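Myo-inositol 2-dehydrogenase (PDB 3CEA) probably catalyses the NAD-dependent oxidation of myo-inositol at its 2-position, holding the cofactor in a Rossmann-fold domain. Local coordinates at residues Ile14-Leu19 with Val37-Leu42; His23-Val28 with Asn52-Glu57; Ile77-Pro80 with Glu86-Ile89. All coordinates share one frame; numbering follows the deposited sequence.

Contact 1: Ile14-Leu19 with Val37-Leu42; sequences IGLGRL and VAACAL. With NAD (nicotinamide-adenine-dinucleotide), chain E.
Ile14 and Cys40, paired as neighbours on parallel strands, both reach the C2 corner of the NAD adenine. Ile14 CG2 lies off one face, 3.7 Å from C2A, while Cys40 SG comes in at the ring edge. Over the other face lies Leu42, its CG 3.7 Å from C5A. At the far end of the cofactor, Leu19 CG is anti to its own N (chi1 -176°), which carries CD2 over one face of the nicotinamide ring, 3.5 Å from C2N. The Arg18 guanidinium stands obliquely to O2N and makes a cation-pi contact with Phe173. The strand pair itself is closed by Gly15 N to Cys40 O (2.7 Å, nearly straight at 179°); behind it, Leu16 CD1 rests on Ala39 CB. The turn fits the GxGxxG pattern of the Rossmann fold: a CB on Gly17 would clash with O5B. Backbone amides then grip the cofactor, Arg18 N on O1A (3.0 Å), Leu19 N on O1N (3.0 Å), Leu16 N on O3B and Leu42 N on O2B (2.9 Å). The diphosphate is thus met by peptide N-H groups as well as an arginine, and the engaged ribose O2B is consistent with use of NAD.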
loop_
_atom_site.group_PDB
_atom_site.type_symbol
_atom_site.label_atom_id
_atom_site.label_comp_id
_atom_site.label_asym_id
_atom_site.label_seq_id
_atom_site.Cartn_x
_atom_site.Cartn_y
_atom_site.Cartn_z
ATOM N N ILE A 14 36.868 -12.048 14.051
ATOM C CA ILE A 14 36.514 -12.570 15.365
ATOM C C ILE A 14 34.993 -12.622 15.454
ATOM O O ILE A 14 34.318 -11.628 15.192
ATOM C CB ILE A 14 37.088 -11.718 16.523
ATOM C CG1 ILE A 14 38.590 -11.472 16.329
ATOM C CG2 ILE A 14 36.820 -12.400 17.867
ATOM C CD1 ILE A 14 39.160 -10.376 17.215
ATOM N N GLY A 15 34.464 -13.791 15.806
ATOM C CA GLY A 15 33.025 -13.983 15.950
ATOM C C GLY A 15 32.363 -14.439 14.665
ATOM O O GLY A 15 32.552 -13.831 13.607
ATOM N N LEU A 16 31.590 -15.518 14.761
ATOM C CA LEU A 16 30.875 -16.073 13.612
ATOM C C LEU A 16 29.410 -16.365 13.947
ATOM O O LEU A 16 28.818 -17.306 13.418
ATOM C CB LEU A 16 31.576 -17.337 13.099
ATOM C CG LEU A 16 33.015 -17.230 12.572
ATOM C CD1 LEU A 16 33.603 -18.615 12.346
ATOM C CD2 LEU A 16 33.099 -16.394 11.297
ATOM N N GLY A 17 28.834 -15.542 14.821
ATOM C CA GLY A 17 27.455 -15.720 15.269
ATOM C C GLY A 17 26.427 -15.174 14.298
ATOM O O GLY A 17 26.582 -15.300 13.084
ATOM N N ARG A 18 25.381 -14.557 14.844
ATOM C CA ARG A 18 24.260 -14.022 14.059
ATOM C C ARG A 18 24.701 -13.086 12.931
ATOM O O ARG A 18 24.183 -13.161 11.811
ATOM C CB ARG A 18 23.259 -13.309 14.976
ATOM C CG ARG A 18 22.441 -14.253 15.850
ATOM C CD ARG A 18 21.978 -13.601 17.150
ATOM N NE ARG A 18 21.152 -12.412 16.935
ATOM C CZ ARG A 18 21.371 -11.223 17.496
ATOM N NH1 ARG A 18 22.388 -11.047 18.329
ATOM N NH2 ARG A 18 20.557 -10.209 17.236
ATOM N N LEU A 19 25.657 -12.210 13.233
ATOM C CA LEU A 19 26.173 -11.275 12.240
ATOM C C LEU A 19 27.508 -11.738 11.661
ATOM O O LEU A 19 27.774 -11.544 10.471
ATOM C CB LEU A 19 26.289 -9.866 12.830
ATOM C CG LEU A 19 26.731 -8.734 11.895
ATOM C CD1 LEU A 19 25.888 -8.664 10.621
ATOM C CD2 LEU A 19 26.691 -7.423 12.628
ATOM N N VAL A 37 41.695 -15.059 5.870
ATOM C CA VAL A 37 42.709 -16.087 6.109
ATOM C C VAL A 37 42.461 -16.887 7.389
ATOM O O VAL A 37 42.691 -18.100 7.424
ATOM C CB VAL A 37 44.137 -15.479 6.131
ATOM C CG1 VAL A 37 45.186 -16.560 6.371
ATOM C CG2 VAL A 37 44.424 -14.746 4.826
ATOM N N ALA A 38 41.997 -16.206 8.432
ATOM C CA ALA A 38 41.772 -16.843 9.728
ATOM C C ALA A 38 40.466 -16.395 10.372
ATOM O O ALA A 38 39.950 -15.319 10.068
ATOM C CB ALA A 38 42.946 -16.578 10.657
ATOM N N ALA A 39 39.936 -17.236 11.257
ATOM C CA ALA A 39 38.722 -16.919 12.002
ATOM C C ALA A 39 38.854 -17.332 13.463
ATOM O O ALA A 39 39.484 -18.345 13.779
ATOM C CB ALA A 39 37.513 -17.589 11.365
ATOM N N CYS A 40 38.257 -16.539 14.347
ATOM C CA CYS A 40 38.284 -16.821 15.778
ATOM C C CYS A 40 36.881 -16.832 16.377
ATOM O O CYS A 40 36.123 -15.872 16.230
ATOM C CB CYS A 40 39.173 -15.813 16.507
ATOM S SG CYS A 40 39.392 -16.155 18.266
ATOM N N ALA A 41 36.548 -17.936 17.043
ATOM C CA ALA A 41 35.281 -18.090 17.761
ATOM C C ALA A 41 35.459 -19.044 18.941
ATOM O O ALA A 41 36.427 -19.804 18.988
ATOM C CB ALA A 41 34.188 -18.592 16.823
ATOM N N LEU A 42 34.532 -18.992 19.893
ATOM C CA LEU A 42 34.534 -19.922 21.023
ATOM C C LEU A 42 33.705 -21.173 20.717
ATOM O O LEU A 42 33.751 -22.155 21.463
ATOM C CB LEU A 42 34.027 -19.238 22.300
ATOM C CG LEU A 42 34.814 -18.050 22.871
ATOM C CD1 LEU A 42 34.109 -17.489 24.100
ATOM C CD2 LEU A 42 36.259 -18.418 23.206
HETATM P PA NAD E . 26.515 -13.790 18.690
HETATM O O1A NAD E . 25.498 -14.381 17.791
HETATM O O2A NAD E . 26.311 -14.202 20.097
HETATM O O5B NAD E . 27.982 -14.188 18.162
HETATM C C5B NAD E . 29.129 -13.942 18.949
HETATM C C4B NAD E . 30.318 -14.717 18.387
HETATM O O4B NAD E . 31.530 -14.263 18.965
HETATM C C3B NAD E . 30.220 -16.207 18.674
HETATM O O3B NAD E . 30.506 -16.891 17.479
HETATM C C2B NAD E . 31.291 -16.477 19.712
HETATM O O2B NAD E . 31.907 -17.735 19.538
HETATM C C1B NAD E . 32.279 -15.343 19.492
HETATM N N9A NAD E . 32.947 -14.951 20.747
HETATM C C8A NAD E . 32.346 -14.613 21.935
HETATM N N7A NAD E . 33.306 -14.310 22.839
HETATM C C5A NAD E . 34.512 -14.455 22.246
HETATM C C6A NAD E . 35.809 -14.279 22.714
HETATM N N6A NAD E . 36.008 -13.664 23.875
HETATM N N1A NAD E . 36.875 -14.504 21.860
HETATM C C2A NAD E . 36.651 -14.902 20.551
HETATM N N3A NAD E . 35.357 -15.077 20.094
HETATM C C4A NAD E . 34.304 -14.857 20.927
HETATM O O3 NAD E . 26.488 -12.182 18.587
HETATM P PN NAD E . 26.092 -11.422 17.222
HETATM O O1N NAD E . 26.715 -12.123 16.073
HETATM O O2N NAD E . 24.635 -11.186 17.262
HETATM O O5D NAD E . 26.774 -9.974 17.367
HETATM C C5D NAD E . 28.118 -9.782 17.743
HETATM C C4D NAD E . 28.387 -8.280 17.758
HETATM O O4D NAD E . 27.803 -7.669 16.621
HETATM C C3D NAD E . 27.800 -7.610 18.992
HETATM O O3D NAD E . 28.787 -6.801 19.587
HETATM C C2D NAD E . 26.656 -6.766 18.465
HETATM O O2D NAD E . 26.559 -5.531 19.131
HETATM C C1D NAD E . 26.985 -6.573 16.990
HETATM N N1N NAD E . 25.766 -6.513 16.159
HETATM C C2N NAD E . 25.611 -5.464 15.288
HETATM C C3N NAD E . 24.469 -5.371 14.487
HETATM C C7N NAD E . 24.365 -4.330 13.408
HETATM O O7N NAD E . 23.084 -3.980 12.938
HETATM N N7N NAD E . 25.471 -3.760 12.919
HETATM C C4N NAD E . 23.484 -6.352 14.581
HETATM C C5N NAD E . 23.648 -7.413 15.469
HETATM C C6N NAD E . 24.797 -7.482 16.255
#

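Contact 2: His23-Val28 with Asn52-Glu57; sequences HARHLV and NELGVE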
loop_
_atom_site.group_PDB
_atom_site.type_symbol
_atom_site.label_atom_id
_atom_site.label_comp_id
_atom_site.label_asym_id
_atom_site.label_seq_id
_atom_site.Cartn_x
_atom_site.Cartn_y
_atom_site.Cartn_z
ATOM N N HIS A 23 28.931 -11.598 7.685
ATOM C CA HIS A 23 30.158 -10.870 7.365
ATOM C C HIS A 23 31.213 -11.769 6.724
ATOM O O HIS A 23 31.853 -11.377 5.750
ATOM C CB HIS A 23 30.749 -10.214 8.617
ATOM C CG HIS A 23 30.171 -8.871 8.935
ATOM N ND1 HIS A 23 29.844 -7.949 7.962
ATOM C CD2 HIS A 23 29.896 -8.279 10.121
ATOM C CE1 HIS A 23 29.372 -6.858 8.535
ATOM N NE2 HIS A 23 29.396 -7.031 9.845
ATOM N N ALA A 24 31.386 -12.968 7.280
ATOM C CA ALA A 24 32.355 -13.941 6.769
ATOM C C ALA A 24 31.999 -14.420 5.363
ATOM O O ALA A 24 32.879 -14.570 4.517
ATOM C CB ALA A 24 32.476 -15.120 7.721
ATOM N N ARG A 25 30.710 -14.653 5.125
ATOM C CA ARG A 25 30.216 -15.042 3.803
ATOM C C ARG A 25 30.502 -13.971 2.751
ATOM O O ARG A 25 30.998 -14.286 1.668
ATOM C CB ARG A 25 28.715 -15.350 3.848
ATOM C CG ARG A 25 28.362 -16.710 4.428
ATOM C CD ARG A 25 26.872 -16.974 4.301
ATOM N NE ARG A 25 26.493 -18.297 4.793
ATOM C CZ ARG A 25 25.864 -18.527 5.945
ATOM N NH1 ARG A 25 25.528 -17.523 6.748
ATOM N NH2 ARG A 25 25.567 -19.772 6.294
ATOM N N HIS A 26 30.193 -12.713 3.078
ATOM C CA HIS A 26 30.434 -11.586 2.173
ATOM C C HIS A 26 31.924 -11.411 1.897
ATOM O O HIS A 26 32.328 -11.097 0.775
ATOM C CB HIS A 26 29.873 -10.282 2.751
ATOM C CG HIS A 26 28.381 -10.257 2.872
ATOM N ND1 HIS A 26 27.727 -9.474 3.798
ATOM C CD2 HIS A 26 27.415 -10.918 2.191
ATOM C CE1 HIS A 26 26.423 -9.647 3.678
ATOM N NE2 HIS A 26 26.207 -10.522 2.712
ATOM N N LEU A 27 32.725 -11.634 2.937
ATOM C CA LEU A 27 34.168 -11.438 2.898
ATOM C C LEU A 27 34.854 -12.429 1.952
ATOM O O LEU A 27 35.900 -12.125 1.376
ATOM C CB LEU A 27 34.722 -11.571 4.320
ATOM C CG LEU A 27 35.632 -10.504 4.940
ATOM C CD1 LEU A 27 35.523 -9.141 4.264
ATOM C CD2 LEU A 27 35.320 -10.392 6.426
ATOM N N VAL A 28 34.249 -13.605 1.800
ATOM C CA VAL A 28 34.747 -14.643 0.898
ATOM C C VAL A 28 34.115 -14.521 -0.494
ATOM O O VAL A 28 34.800 -14.671 -1.509
ATOM C CB VAL A 28 34.497 -16.068 1.478
ATOM C CG1 VAL A 28 35.000 -17.149 0.526
ATOM C CG2 VAL A 28 35.164 -16.223 2.837
ATOM N N ASN A 52 35.515 -25.756 6.422
ATOM C CA ASN A 52 34.940 -26.710 5.468
ATOM C C ASN A 52 34.043 -26.097 4.394
ATOM O O ASN A 52 34.075 -26.527 3.238
ATOM C CB ASN A 52 34.188 -27.825 6.206
ATOM C CG ASN A 52 35.088 -28.620 7.138
ATOM O OD1 ASN A 52 36.195 -29.019 6.767
ATOM N ND2 ASN A 52 34.613 -28.859 8.355
ATOM N N GLU A 53 33.245 -25.102 4.778
ATOM C CA GLU A 53 32.301 -24.478 3.851
ATOM C C GLU A 53 32.870 -23.242 3.156
ATOM O O GLU A 53 32.629 -23.038 1.966
ATOM C CB GLU A 53 30.981 -24.143 4.554
ATOM N N LEU A 54 33.623 -22.427 3.893
ATOM C CA LEU A 54 34.152 -21.168 3.354
ATOM C C LEU A 54 35.593 -21.257 2.843
ATOM O O LEU A 54 36.023 -20.422 2.045
ATOM C CB LEU A 54 34.017 -20.030 4.375
ATOM C CG LEU A 54 32.618 -19.490 4.707
ATOM C CD1 LEU A 54 32.700 -18.513 5.868
ATOM C CD2 LEU A 54 31.952 -18.835 3.501
ATOM N N GLY A 55 36.332 -22.264 3.302
ATOM C CA GLY A 55 37.708 -22.474 2.859
ATOM C C GLY A 55 38.732 -21.644 3.613
ATOM O O GLY A 55 39.846 -21.429 3.126
ATOM N N VAL A 56 38.351 -21.182 4.803
ATOM C CA VAL A 56 39.242 -20.416 5.676
ATOM C C VAL A 56 40.395 -21.311 6.137
ATOM O O VAL A 56 40.167 -22.411 6.641
ATOM C CB VAL A 56 38.474 -19.825 6.893
ATOM C CG1 VAL A 56 39.421 -19.111 7.853
ATOM C CG2 VAL A 56 37.372 -18.874 6.427
ATOM N N GLU A 57 41.625 -20.832 5.950
ATOM C CA GLU A 57 42.831 -21.620 6.229
ATOM C C GLU A 57 42.984 -22.050 7.693
ATOM O O GLU A 57 43.002 -23.245 7.991
ATOM C CB GLU A 57 44.091 -20.881 5.753
ATOM C CG GLU A 57 44.356 -20.985 4.256
#
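Leu54 reaches from the segment that follows helix 44-52 into a shallow groove between Ala24, Arg25 and Val28 of helix 20-29. Its CB starts 4.3 Å from Val28 CG2, at the edge of the groove. CG stands anti to the residue's own carbonyl carbon (chi1 -70°), and this turn directs both methyls at the face of helix 20-29. CD1 takes the deeper position, 3.9 Å from Ala24 CB. CD2 lies nearer the solvent side: it meets Arg25 at CA (4.2 Å) and at CG (4.3 Å), and Val28 at CG2 (4.2 Å), the Val28 and Leu54 side chains crossing obliquely. The contact sets the chain after helix 44-52 against helix 20-29; these helices are the first two of the Rossmann domain, and they follow the strands 34-40 and 9-14 and pack beside each other on the parallel sheet. Trp49 of helix 44-52 also touches both Leu54 and Arg25. An alanine in place of Leu54 removes both methyls, which would probably open a gap between Ala24, Arg25 and Val28 and leave this connection less firmly held against helix 20-29. Arg25 offers only its aliphatic base to this packing, since NH1 turns off to a salt bridge with Glu21. Val28 makes a second approach through its other branch: CG1, anti to the backbone N (chi1 179°), sits 3.8 Å from Leu54 O. Just past Leu54 the chain leaves helical geometry at Gly55, whose positive phi (84°) turns it toward strand 58-60, and Val56 drops its side chain onto Leu36 of the sheet.

Contact 3: Ile77-Pro80 with Glu86-Ile89; sequences IVAP and EMTI. With NAD (nicotinamide-adenine-dinucleotide), chain E.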
loop_
_atom_site.group_PDB
_atom_site.type_symbol
_atom_site.label_atom_id
_atom_site.label_comp_id
_atom_site.label_asym_id
_atom_site.label_seq_id
_atom_site.Cartn_x
_atom_site.Cartn_y
_atom_site.Cartn_z
ATOM N N ILE A 77 35.980 -7.339 13.948
ATOM C CA ILE A 77 35.524 -7.731 15.280
ATOM C C ILE A 77 33.993 -7.793 15.341
ATOM O O ILE A 77 33.310 -6.769 15.429
ATOM C CB ILE A 77 36.110 -6.815 16.393
ATOM C CG1 ILE A 77 37.642 -6.847 16.359
ATOM C CG2 ILE A 77 35.601 -7.236 17.773
ATOM C CD1 ILE A 77 38.313 -5.666 17.045
ATOM N N VAL A 78 33.473 -9.016 15.262
ATOM C CA VAL A 78 32.043 -9.286 15.394
ATOM C C VAL A 78 31.817 -10.198 16.611
ATOM O O VAL A 78 30.967 -11.095 16.594
ATOM C CB VAL A 78 31.450 -9.926 14.108
ATOM C CG1 VAL A 78 29.954 -9.644 14.017
ATOM C CG2 VAL A 78 32.155 -9.404 12.859
ATOM N N ALA A 79 32.610 -9.964 17.654
ATOM C CA ALA A 79 32.430 -10.611 18.950
ATOM C C ALA A 79 31.491 -9.741 19.791
ATOM O O ALA A 79 31.206 -8.611 19.400
ATOM C CB ALA A 79 33.777 -10.784 19.638
ATOM N N PRO A 80 30.993 -10.259 20.935
ATOM C CA PRO A 80 30.100 -9.472 21.799
ATOM C C PRO A 80 30.684 -8.121 22.224
ATOM O O PRO A 80 31.903 -7.959 22.276
ATOM C CB PRO A 80 29.909 -10.372 23.022
ATOM C CG PRO A 80 30.142 -11.746 22.517
ATOM C CD PRO A 80 31.211 -11.613 21.477
ATOM N N GLU A 86 38.874 -4.134 24.349
ATOM C CA GLU A 86 40.112 -4.885 24.550
ATOM C C GLU A 86 40.638 -5.535 23.268
ATOM O O GLU A 86 41.851 -5.684 23.097
ATOM C CB GLU A 86 39.962 -5.926 25.670
ATOM C CG GLU A 86 38.794 -6.900 25.506
ATOM C CD GLU A 86 38.795 -8.005 26.551
ATOM O OE1 GLU A 86 39.823 -8.707 26.689
ATOM O OE2 GLU A 86 37.757 -8.177 27.227
HETATM N N MSE A 87 39.726 -5.920 22.377
HETATM C CA MSE A 87 40.105 -6.500 21.089
HETATM C C MSE A 87 40.626 -5.433 20.137
HETATM O O MSE A 87 41.595 -5.666 19.414
HETATM C CB MSE A 87 38.935 -7.250 20.453
HETATM C CG MSE A 87 38.674 -8.607 21.073
HETATM SE SE MSE A 87 37.054 -9.435 20.406
HETATM C CE MSE A 87 37.160 -11.111 21.403
ATOM N N THR A 88 39.978 -4.268 20.149
ATOM C CA THR A 88 40.392 -3.138 19.320
ATOM C C THR A 88 41.776 -2.636 19.727
ATOM O O THR A 88 42.647 -2.473 18.876
ATOM C CB THR A 88 39.358 -1.990 19.360
ATOM O OG1 THR A 88 38.084 -2.489 18.939
ATOM C CG2 THR A 88 39.767 -0.848 18.438
ATOM N N ILE A 89 41.977 -2.421 21.026
ATOM C CA ILE A 89 43.267 -1.964 21.554
ATOM C C ILE A 89 44.404 -2.919 21.167
ATOM O O ILE A 89 45.439 -2.483 20.657
ATOM C CB ILE A 89 43.218 -1.743 23.095
ATOM C CG1 ILE A 89 42.318 -0.548 23.437
ATOM C CG2 ILE A 89 44.623 -1.519 23.666
ATOM C CD1 ILE A 89 41.819 -0.523 24.875
HETATM P PA NAD E . 26.515 -13.790 18.690
HETATM O O1A NAD E . 25.498 -14.381 17.791
HETATM O O2A NAD E . 26.311 -14.202 20.097
HETATM O O5B NAD E . 27.982 -14.188 18.162
HETATM C C5B NAD E . 29.129 -13.942 18.949
HETATM C C4B NAD E . 30.318 -14.717 18.387
HETATM O O4B NAD E . 31.530 -14.263 18.965
HETATM C C3B NAD E . 30.220 -16.207 18.674
HETATM O O3B NAD E . 30.506 -16.891 17.479
HETATM C C2B NAD E . 31.291 -16.477 19.712
HETATM O O2B NAD E . 31.907 -17.735 19.538
HETATM C C1B NAD E . 32.279 -15.343 19.492
HETATM N N9A NAD E . 32.947 -14.951 20.747
HETATM C C8A NAD E . 32.346 -14.613 21.935
HETATM N N7A NAD E . 33.306 -14.310 22.839
HETATM C C5A NAD E . 34.512 -14.455 22.246
HETATM C C6A NAD E . 35.809 -14.279 22.714
HETATM N N6A NAD E . 36.008 -13.664 23.875
HETATM N N1A NAD E . 36.875 -14.504 21.860
HETATM C C2A NAD E . 36.651 -14.902 20.551
HETATM N N3A NAD E . 35.357 -15.077 20.094
HETATM C C4A NAD E . 34.304 -14.857 20.927
HETATM O O3 NAD E . 26.488 -12.182 18.587
HETATM P PN NAD E . 26.092 -11.422 17.222
HETATM O O1N NAD E . 26.715 -12.123 16.073
HETATM O O2N NAD E . 24.635 -11.186 17.262
HETATM O O5D NAD E . 26.774 -9.974 17.367
HETATM C C5D NAD E . 28.118 -9.782 17.743
HETATM C C4D NAD E . 28.387 -8.280 17.758
HETATM O O4D NAD E . 27.803 -7.669 16.621
HETATM C C3D NAD E . 27.800 -7.610 18.992
HETATM O O3D NAD E . 28.787 -6.801 19.587
HETATM C C2D NAD E . 26.656 -6.766 18.465
HETATM O O2D NAD E . 26.559 -5.531 19.131
HETATM C C1D NAD E . 26.985 -6.573 16.990
HETATM N N1N NAD E . 25.766 -6.513 16.159
HETATM C C2N NAD E . 25.611 -5.464 15.288
HETATM C C3N NAD E . 24.469 -5.371 14.487
HETATM C C7N NAD E . 24.365 -4.330 13.408
HETATM O O7N NAD E . 23.084 -3.980 12.938
HETATM N N7N NAD E . 25.471 -3.760 12.919
HETATM C C4N NAD E . 23.484 -6.352 14.581
HETATM C C5N NAD E . 23.648 -7.413 15.469
HETATM C C6N NAD E . 24.797 -7.482 16.255
#
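Ile77 and Met87 pack across the turn that joins strand 74-77 to helix 84-93, a strand-turn-helix unit of the Rossmann fold. Their side chains cross at a slant: Ile77 CG2 touches the selenium of Met87, built as selenomethionine, at 3.7 Å. The other branch of Ile77 runs onward to the helix, where CD1 lies 3.8 Å from Met87 CB and also meets Thr88 at about a right angle, 3.7 Å from OG1. CD1, a methyl, only packs there; the polar need of OG1 is met by the carbonyl O of His84. Ala79 comes against Met87 from the loop side, with CB 3.6 Å from SE, so two aliphatic groups meet the selenium from neighbouring directions. Beyond CG the Met87 chain is fully extended (chi2 173°, chi3 178°), which carries CE out over one face of the NAD adenine, 3.4 Å from N1A. Ile14 of the neighbouring strand touches Ile77, Ala79 and Met87, closing this small apolar core. Polar contact with the cofactor is left to the backbone: the hydroxyl O3D of the nicotinamide ribose donates to Ala79 O at 3.0 Å, an oxygen that His84 NE2 also engages. Val78 turns away from the helix and brings CG1 to 3.9 Å from O4D of the same ribose. On the adenine face that Met87 covers, the Pro80 ring lies at the five-membered end, its CD 3.2 Å from C8A.

All three contacts belong to the Rossmann domain. Contacts 1 and 3 are buried and share NAD: contact 1 sets the end of strand 9-14 and its glycine-rich loop beside strand 34-40, largely through backbone bonds, whereas contact 3 sets a strand end against a helix by apolar packing. They meet directly, with Ile14 O probably hydrogen-bonded to Val78 N; Leu42 of contact 1 covers one adenine face, while Ile14 shares the other with Met87 and Pro80 of contact 3. Contact 2 is only partly buried and lies away from the cofactor, setting the turn after helix 44-52 against helix 20-29; Leu16 CD2 against Ala24 CB (3.8 Å) ties it to the dinucleotide-binding turn.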